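Local coordinates for protein scyllo-inosose 3-dehydrogenase (Thermotoga maritima, PDB 3IP1) that catalyses the NAD(+)-dependent oxidation of scyllo-inosose to 3-dehydro-scyllo-inosose, a step that probably belongs to myo-inositol breakdown, at residues Ser192-Thr197 / Ser355-Gly360. Sequence-based numbering, arbitrary orientation.
Sequences SLVEPT and SLMASG. With CD (cadmium ion), chain F.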
ATOM      1  N   SER A 192      -1.332  14.189  28.692  1.00 25.96           N
ATOM      2  CA  SER A 192       0.107  14.024  28.937  1.00 25.71           C
ATOM      3  C   SER A 192       0.633  12.692  28.371  1.00 25.77           C
ATOM      4  O   SER A 192       1.848  12.514  28.167  1.00 26.56           O
ATOM      5  CB  SER A 192       0.418  14.152  30.451  1.00 25.79           C
ATOM      6  OG  SER A 192      -0.010  12.994  31.187  1.00 27.10           O
ATOM      7  N   LEU A 193      -0.287  11.774  28.089  1.00 25.40           N
ATOM      8  CA  LEU A 193       0.054  10.465  27.570  1.00 25.35           C
ATOM      9  C   LEU A 193      -0.076  10.345  26.041  1.00 25.54           C
ATOM     10  O   LEU A 193       0.101   9.258  25.500  1.00 25.82           O
ATOM     11  CB  LEU A 193      -0.818   9.406  28.264  1.00 25.25           C
ATOM     12  CG  LEU A 193      -0.446   9.145  29.729  1.00 24.80           C
ATOM     13  CD1 LEU A 193      -1.605   8.564  30.547  1.00 24.70           C
ATOM     14  CD2 LEU A 193       0.767   8.238  29.832  1.00 25.43           C
ATOM     15  N   VAL A 194      -0.404  11.439  25.346  1.00 25.26           N
ATOM     16  CA  VAL A 194      -0.611  11.351  23.888  1.00 24.95           C
ATOM     17  C   VAL A 194       0.718  11.106  23.161  1.00 24.94           C
ATOM     18  O   VAL A 194       0.799  10.291  22.229  1.00 24.82           O
ATOM     19  CB  VAL A 194      -1.318  12.608  23.313  1.00 25.02           C
ATOM     20  CG1 VAL A 194      -1.319  12.580  21.750  1.00 23.95           C
ATOM     21  CG2 VAL A 194      -2.735  12.719  23.876  1.00 24.95           C
ATOM     22  N   GLU A 195       1.758  11.801  23.600  1.00 24.16           N
ATOM     23  CA  GLU A 195       3.073  11.652  22.989  1.00 24.53           C
ATOM     24  C   GLU A 195       3.612  10.207  23.047  1.00 23.97           C
ATOM     25  O   GLU A 195       3.899   9.625  21.999  1.00 24.71           O
ATOM     26  CB  GLU A 195       4.062  12.690  23.559  1.00 24.56           C
ATOM     27  CG  GLU A 195       5.380  12.839  22.792  1.00 26.01           C
ATOM     28  CD  GLU A 195       6.477  11.890  23.248  1.00 29.02           C
ATOM     29  OE1 GLU A 195       6.349  11.249  24.304  1.00 29.95           O
ATOM     30  OE2 GLU A 195       7.499  11.780  22.534  1.00 32.25           O
ATOM     31  N   PRO A 196       3.751   9.615  24.250  1.00 23.60           N
ATOM     32  CA  PRO A 196       4.235   8.215  24.224  1.00 23.31           C
ATOM     33  C   PRO A 196       3.257   7.247  23.524  1.00 23.61           C
ATOM     34  O   PRO A 196       3.688   6.234  22.953  1.00 24.19           O
ATOM     35  CB  PRO A 196       4.376   7.854  25.714  1.00 22.98           C
ATOM     36  CG  PRO A 196       3.512   8.860  26.455  1.00 22.79           C
ATOM     37  CD  PRO A 196       3.616  10.128  25.633  1.00 23.58           C
ATOM     38  N   THR A 197       1.960   7.538  23.571  1.00 23.44           N
ATOM     39  CA  THR A 197       0.982   6.655  22.932  1.00 23.60           C
ATOM     40  C   THR A 197       1.151   6.748  21.413  1.00 23.19           C
ATOM     41  O   THR A 197       1.004   5.743  20.699  1.00 23.04           O
ATOM     42  CB  THR A 197      -0.489   6.978  23.372  1.00 24.15           C
ATOM     43  OG1 THR A 197      -0.600   6.856  24.808  1.00 24.74           O
ATOM     44  CG2 THR A 197      -1.508   6.018  22.696  1.00 23.43           C
ATOM     45  N   SER A 355      -8.629  11.009  19.386  1.00 26.69           N
ATOM     46  CA  SER A 355      -9.983  10.482  19.110  1.00 27.63           C
ATOM     47  C   SER A 355     -10.172   9.116  19.722  1.00 27.33           C
ATOM     48  O   SER A 355     -11.235   8.817  20.247  1.00 27.35           O
ATOM     49  CB  SER A 355     -10.262  10.395  17.611  1.00 27.31           C
ATOM     50  OG  SER A 355     -10.255  11.698  17.068  1.00 31.08           O
ATOM     51  N   LEU A 356      -9.130   8.300  19.655  1.00 27.55           N
ATOM     52  CA  LEU A 356      -9.157   6.968  20.233  1.00 29.18           C
ATOM     53  C   LEU A 356      -9.385   7.049  21.758  1.00 29.42           C
ATOM     54  O   LEU A 356     -10.279   6.395  22.304  1.00 29.51           O
ATOM     55  CB  LEU A 356      -7.841   6.267  19.900  1.00 29.47           C
ATOM     56  CG  LEU A 356      -7.747   4.778  19.602  1.00 31.97           C
ATOM     57  CD1 LEU A 356      -8.977   4.162  18.918  1.00 33.10           C
ATOM     58  CD2 LEU A 356      -6.508   4.554  18.782  1.00 32.05           C
HETATM   59  N   MSE A 357      -8.589   7.874  22.435  1.00 29.35           N
HETATM   60  CA  MSE A 357      -8.806   8.112  23.856  1.00 30.28           C
HETATM   61  C   MSE A 357     -10.222   8.619  24.116  1.00 30.17           C
HETATM   62  O   MSE A 357     -10.874   8.154  25.041  1.00 30.02           O
HETATM   63  CB  MSE A 357      -7.799   9.116  24.413  1.00 30.45           C
HETATM   64  CG  MSE A 357      -6.371   8.586  24.495  1.00 31.26           C
HETATM   65 SE   MSE A 357      -5.256   9.958  25.290  1.00 32.66          SE
HETATM   66  CE  MSE A 357      -3.562   8.955  25.245  1.00 26.01           C
ATOM     67  N   ALA A 358     -10.690   9.558  23.290  1.00 30.18           N
ATOM     68  CA  ALA A 358     -12.025  10.141  23.468  1.00 30.70           C
ATOM     69  C   ALA A 358     -13.135   9.093  23.372  1.00 31.12           C
ATOM     70  O   ALA A 358     -14.188   9.220  24.002  1.00 30.91           O
ATOM     71  CB  ALA A 358     -12.262  11.252  22.480  1.00 30.80           C
ATOM     72  N   SER A 359     -12.883   8.046  22.600  1.00 31.33           N
ATOM     73  CA  SER A 359     -13.885   7.024  22.378  1.00 32.05           C
ATOM     74  C   SER A 359     -13.768   5.837  23.332  1.00 31.85           C
ATOM     75  O   SER A 359     -14.466   4.849  23.145  1.00 32.58           O
ATOM     76  CB  SER A 359     -13.826   6.549  20.933  1.00 31.56           C
ATOM     77  OG  SER A 359     -12.652   5.789  20.750  1.00 34.97           O
ATOM     78  N   GLY A 360     -12.905   5.918  24.346  1.00 31.90           N
ATOM     79  CA  GLY A 360     -12.823   4.847  25.355  1.00 31.45           C
ATOM     80  C   GLY A 360     -11.455   4.257  25.713  1.00 32.05           C
ATOM     81  O   GLY A 360     -11.323   3.609  26.753  1.00 32.19           O
TER
HETATM   82 CD    CD F 501       8.562  10.455  25.639  0.50 33.54          CD
HETATM   83  O   HOH W   1       7.939   8.381  24.709  1.00 41.83           O
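M357, a selenomethionine in the deposited chain, reaches from helix 349-358 to the first turn of helix 194-207, where it meets L193, V194 and T197. This is helix-helix packing in the medium-chain, zinc-containing alcohol dehydrogenase fold, a GroES-like catalytic domain joined to a Rossmann-type NAD-binding domain; it ties the end of helix 349-358 to the helix whose first turn carries the metal ligand E195. The packing is buried and rests on one long side chain. With CG anti to the carbonyl carbon (chi1 -70°) and the chain fully extended beyond it, M357 carries its methyl CE across to the helix start. SE of M357 passes 4.0 Å from CG2 of V194, the two side chains crossing at a slant, while CB of L193 borders the methyl at 4.1 Å from CE. T197 comes tip to tip with M357, its OG1 lying 3.7 Å from CE. F350 and I354, about two turns and nearly one turn before M357, also pack on V194, and V353 covers T197. No hydrogen bond crosses between the two segments. E195, its chain bent at chi2 (-88°), takes no part in this packing and binds the cadmium ion through OE1 at 2.7 Å; H97, E98 and a water are further ligands. O of L193 is gripped twice by T197, by N at 3.2 Å and by OG1 at 2.6 Å. With an alanine in place of T197 the OG1 donor is gone, and a gap would probably open beside the M357 methyl. The two donors approach from opposite faces of the carbonyl plane, OG1 tilted 25° from it.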